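Local coordinates for group B streptococcal R4 surface protein (Streptococcus agalactiae, PDB 6S5X) that forms the most N-terminal Rib domain of the cell-wall-attached surface protein Rib, an immunoglobulin-like module of a bacterial surface protein implicated in infection, at residues Val49-Val61 / Lys70-Pro82. Residues are numbered along the deposited sequence; the frame is centred on the assembly and turned at random. Where two conformers were deposited one is given.
Sequences VDTATPGDKPAKV and KDTVDVTVKVVDP. With NA (sodium ion), chain C.
An antiparallel beta hairpin forms the middle two strands of the sheet in this immunoglobulin-like Rib domain, and Gly55, Lys57, Ala59 and Val61 each trade two backbone hydrogen bonds with Val79, Val77, Val75 and Val73, respectively. Val75 N to Ala59 O, at 2.9 Å, is almost straight (178°). Val79 carries the buried face at one end: its CG2 lies 3.8 Å from Lys57 CG and 4.0 Å from Thr51 CG2, while CG1 packs against the carbonyls of Thr51 and Thr53. Lys57, bent at chi2 (-61°), runs past that methyl back to its own loop, where its NZ gives a hydrogen bond to Thr53 O (3.0 Å) and a weak salt bridge to Asp50 OD2, tying the 50-53 turn to the strand. Further along, Ala59 CB meets Val75 CG2 at 4.0 Å. On the other face Lys60 and Asp74 lie alongside, pointing the same way; curling at chi3 and chi4, Lys60 brings NZ to the syn side of Asp74 OD1 at 2.8 Å, 34° out of the carboxylate plane. A water donates to that same oxygen and to Ala59 O. Near the start of strand 70-80, where pairing continues to Val63, both carboxylate oxygens of Asp71 bind sodium, and OD2 also hydrogen-bonds to the Tyr65 hydroxyl; backbone carbonyls of Ala7 and Asn10 and two waters complete the site. Strand 17-20 runs parallel beside 70-80, strand 42-45 antiparallel beside 55-64, Phe45 touching Ala59 and Val61.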
# COMPACT_ATOMS: atom_id res chain seq x y z
N VAL A 49 5.08 -8.81 4.62
CA VAL A 49 5.56 -8.08 5.80
C VAL A 49 5.88 -9.07 6.91
O VAL A 49 5.10 -9.98 7.18
CB VAL A 49 4.50 -7.08 6.27
CG1 VAL A 49 4.99 -6.38 7.51
CG2 VAL A 49 4.22 -6.12 5.12
N ASP A 50 7.04 -8.89 7.53
CA ASP A 50 7.47 -9.69 8.67
C ASP A 50 6.79 -9.18 9.94
O ASP A 50 7.00 -8.04 10.35
CB ASP A 50 9.00 -9.61 8.81
CG ASP A 50 9.48 -10.04 10.16
OD1 ASP A 50 8.87 -10.97 10.70
OD2 ASP A 50 10.47 -9.48 10.68
N THR A 51 5.95 -10.01 10.56
CA THR A 51 5.32 -9.63 11.82
C THR A 51 5.67 -10.61 12.94
O THR A 51 4.97 -10.65 13.96
CB THR A 51 3.80 -9.52 11.69
OG1 THR A 51 3.21 -10.81 11.45
CG2 THR A 51 3.42 -8.57 10.58
N ALA A 52 6.74 -11.39 12.78
CA ALA A 52 7.09 -12.38 13.79
C ALA A 52 7.71 -11.77 15.03
O ALA A 52 7.70 -12.41 16.09
CB ALA A 52 8.04 -13.41 13.19
N THR A 53 8.20 -10.54 14.94
CA THR A 53 8.76 -9.82 16.08
C THR A 53 8.35 -8.36 16.01
O THR A 53 8.09 -7.82 14.92
CB THR A 53 10.29 -9.89 16.10
OG1 THR A 53 10.80 -9.23 14.94
CG2 THR A 53 10.77 -11.36 16.10
N PRO A 54 8.32 -7.67 17.14
CA PRO A 54 7.92 -6.26 17.14
C PRO A 54 8.96 -5.39 16.45
O PRO A 54 10.14 -5.73 16.36
CB PRO A 54 7.81 -5.93 18.63
CG PRO A 54 8.76 -6.91 19.32
CD PRO A 54 8.69 -8.16 18.49
N GLY A 55 8.50 -4.26 15.96
CA GLY A 55 9.37 -3.29 15.33
C GLY A 55 8.65 -2.52 14.25
O GLY A 55 7.52 -2.83 13.87
N ASP A 56 9.33 -1.48 13.75
CA ASP A 56 8.86 -0.70 12.60
C ASP A 56 9.34 -1.37 11.33
O ASP A 56 10.54 -1.42 11.04
CB ASP A 56 9.38 0.74 12.69
CG ASP A 56 8.65 1.59 13.73
OD1 ASP A 56 7.58 1.17 14.23
OD2 ASP A 56 9.17 2.67 14.08
N LYS A 57 8.41 -1.93 10.56
CA LYS A 57 8.78 -2.67 9.37
C LYS A 57 8.53 -1.79 8.15
O LYS A 57 7.37 -1.46 7.88
CB LYS A 57 7.95 -3.95 9.27
CG LYS A 57 7.82 -4.76 10.56
CD LYS A 57 9.14 -5.23 11.08
CE LYS A 57 8.90 -6.00 12.39
NZ LYS A 57 9.98 -6.92 12.78
N PRO A 58 9.54 -1.43 7.37
CA PRO A 58 9.27 -0.71 6.12
C PRO A 58 8.67 -1.65 5.10
O PRO A 58 9.03 -2.83 5.04
CB PRO A 58 10.64 -0.20 5.68
CG PRO A 58 11.61 -1.18 6.29
CD PRO A 58 10.99 -1.63 7.58
N ALA A 59 7.74 -1.11 4.32
CA ALA A 59 7.04 -1.88 3.31
C ALA A 59 6.75 -0.97 2.13
O ALA A 59 6.80 0.26 2.25
CB ALA A 59 5.76 -2.48 3.86
N LYS A 60 6.42 -1.58 0.99
CA LYS A 60 6.03 -0.82 -0.19
C LYS A 60 4.69 -1.34 -0.69
O LYS A 60 4.52 -2.56 -0.82
CB LYS A 60 7.09 -0.92 -1.30
CG LYS A 60 8.45 -0.32 -0.96
CD LYS A 60 9.40 -0.44 -2.14
CE LYS A 60 8.93 0.37 -3.35
NZ LYS A 60 8.89 1.84 -3.06
N VAL A 61 3.75 -0.44 -0.94
CA VAL A 61 2.47 -0.82 -1.55
C VAL A 61 2.55 -0.48 -3.04
O VAL A 61 2.86 0.65 -3.41
CB VAL A 61 1.28 -0.12 -0.88
CG1 VAL A 61 0.00 -0.50 -1.56
CG2 VAL A 61 1.21 -0.47 0.60
N LYS A 70 1.27 2.06 -12.82
CA LYS A 70 1.45 1.75 -11.41
C LYS A 70 2.04 2.95 -10.67
O LYS A 70 2.73 3.80 -11.26
CB LYS A 70 2.37 0.52 -11.20
CG LYS A 70 1.94 -0.76 -11.90
CD LYS A 70 2.89 -1.95 -11.62
CE LYS A 70 2.60 -3.11 -12.60
NZ LYS A 70 2.94 -4.48 -12.11
N ASP A 71 1.72 3.02 -9.38
CA ASP A 71 2.36 3.90 -8.41
C ASP A 71 2.84 3.03 -7.26
O ASP A 71 2.29 1.96 -7.01
CB ASP A 71 1.40 4.98 -7.86
CG ASP A 71 1.24 6.21 -8.80
OD1 ASP A 71 2.28 6.71 -9.25
OD2 ASP A 71 0.10 6.71 -9.02
N THR A 72 3.89 3.47 -6.60
CA THR A 72 4.32 2.85 -5.37
C THR A 72 4.18 3.86 -4.23
O THR A 72 4.20 5.08 -4.43
CB THR A 72 5.76 2.37 -5.45
OG1 THR A 72 6.61 3.50 -5.65
CG2 THR A 72 5.92 1.37 -6.61
N VAL A 73 4.03 3.32 -3.03
CA VAL A 73 4.00 4.14 -1.84
C VAL A 73 4.87 3.45 -0.81
O VAL A 73 4.77 2.23 -0.64
CB VAL A 73 2.56 4.32 -1.32
CG1 VAL A 73 2.52 5.25 -0.15
CG2 VAL A 73 1.65 4.81 -2.48
N ASP A 74 5.78 4.20 -0.19
CA ASP A 74 6.57 3.70 0.93
C ASP A 74 5.78 3.88 2.22
O ASP A 74 5.33 4.99 2.52
CB ASP A 74 7.91 4.44 1.03
CG ASP A 74 8.85 4.13 -0.12
OD1 ASP A 74 8.97 2.94 -0.48
OD2 ASP A 74 9.44 5.08 -0.67
N VAL A 75 5.64 2.82 3.01
CA VAL A 75 4.91 2.90 4.27
C VAL A 75 5.68 2.15 5.36
O VAL A 75 6.69 1.51 5.13
CB VAL A 75 3.48 2.33 4.17
CG1 VAL A 75 2.71 3.01 3.04
CG2 VAL A 75 3.50 0.84 3.96
N THR A 76 5.16 2.27 6.57
CA THR A 76 5.67 1.59 7.75
C THR A 76 4.55 0.76 8.35
O THR A 76 3.45 1.26 8.55
CB THR A 76 6.17 2.58 8.80
OG1 THR A 76 7.22 3.38 8.27
CG2 THR A 76 6.68 1.81 10.00
N VAL A 77 4.83 -0.51 8.66
CA VAL A 77 3.91 -1.31 9.44
C VAL A 77 4.53 -1.48 10.82
O VAL A 77 5.59 -2.11 10.96
CB VAL A 77 3.64 -2.67 8.80
CG1 VAL A 77 2.77 -3.50 9.69
CG2 VAL A 77 2.94 -2.48 7.46
N LYS A 78 3.89 -0.92 11.84
CA LYS A 78 4.40 -1.02 13.21
C LYS A 78 3.83 -2.29 13.84
O LYS A 78 2.61 -2.48 13.87
CB LYS A 78 4.03 0.21 14.03
CG LYS A 78 4.60 0.18 15.47
CD LYS A 78 4.18 1.40 16.29
CE LYS A 78 4.76 1.33 17.70
NZ LYS A 78 4.29 2.44 18.57
N VAL A 79 4.71 -3.18 14.28
CA VAL A 79 4.32 -4.44 14.92
C VAL A 79 4.60 -4.31 16.40
O VAL A 79 5.71 -3.94 16.80
CB VAL A 79 5.07 -5.64 14.33
CG1 VAL A 79 4.55 -6.93 14.96
CG2 VAL A 79 4.90 -5.65 12.81
N VAL A 80 3.59 -4.58 17.21
CA VAL A 80 3.73 -4.47 18.66
C VAL A 80 3.45 -5.83 19.29
O VAL A 80 2.62 -6.60 18.82
CB VAL A 80 2.79 -3.40 19.26
CG1 VAL A 80 3.05 -2.04 18.63
CG2 VAL A 80 1.35 -3.79 19.06
N ASP A 81 4.13 -6.09 20.41
CA ASP A 81 3.83 -7.25 21.25
C ASP A 81 2.71 -6.87 22.21
O ASP A 81 2.90 -5.98 23.05
CB ASP A 81 5.10 -7.65 22.01
CG ASP A 81 4.85 -8.73 23.03
OD1 ASP A 81 3.68 -9.10 23.25
OD2 ASP A 81 5.85 -9.21 23.61
N PRO A 82 1.54 -7.54 22.17
CA PRO A 82 0.42 -7.19 23.06
C PRO A 82 0.44 -7.80 24.48
O PRO A 82 1.48 -7.82 25.15
CB PRO A 82 -0.78 -7.70 22.28
CG PRO A 82 -0.26 -8.98 21.60
CD PRO A 82 1.22 -8.71 21.31
NA NA C . 0.66 8.90 -9.57
O HOH W 1 9.54 0.95 1.99
O HOH W 2 1.75 9.85 -7.75
O HOH W 3 2.42 9.46 -11.00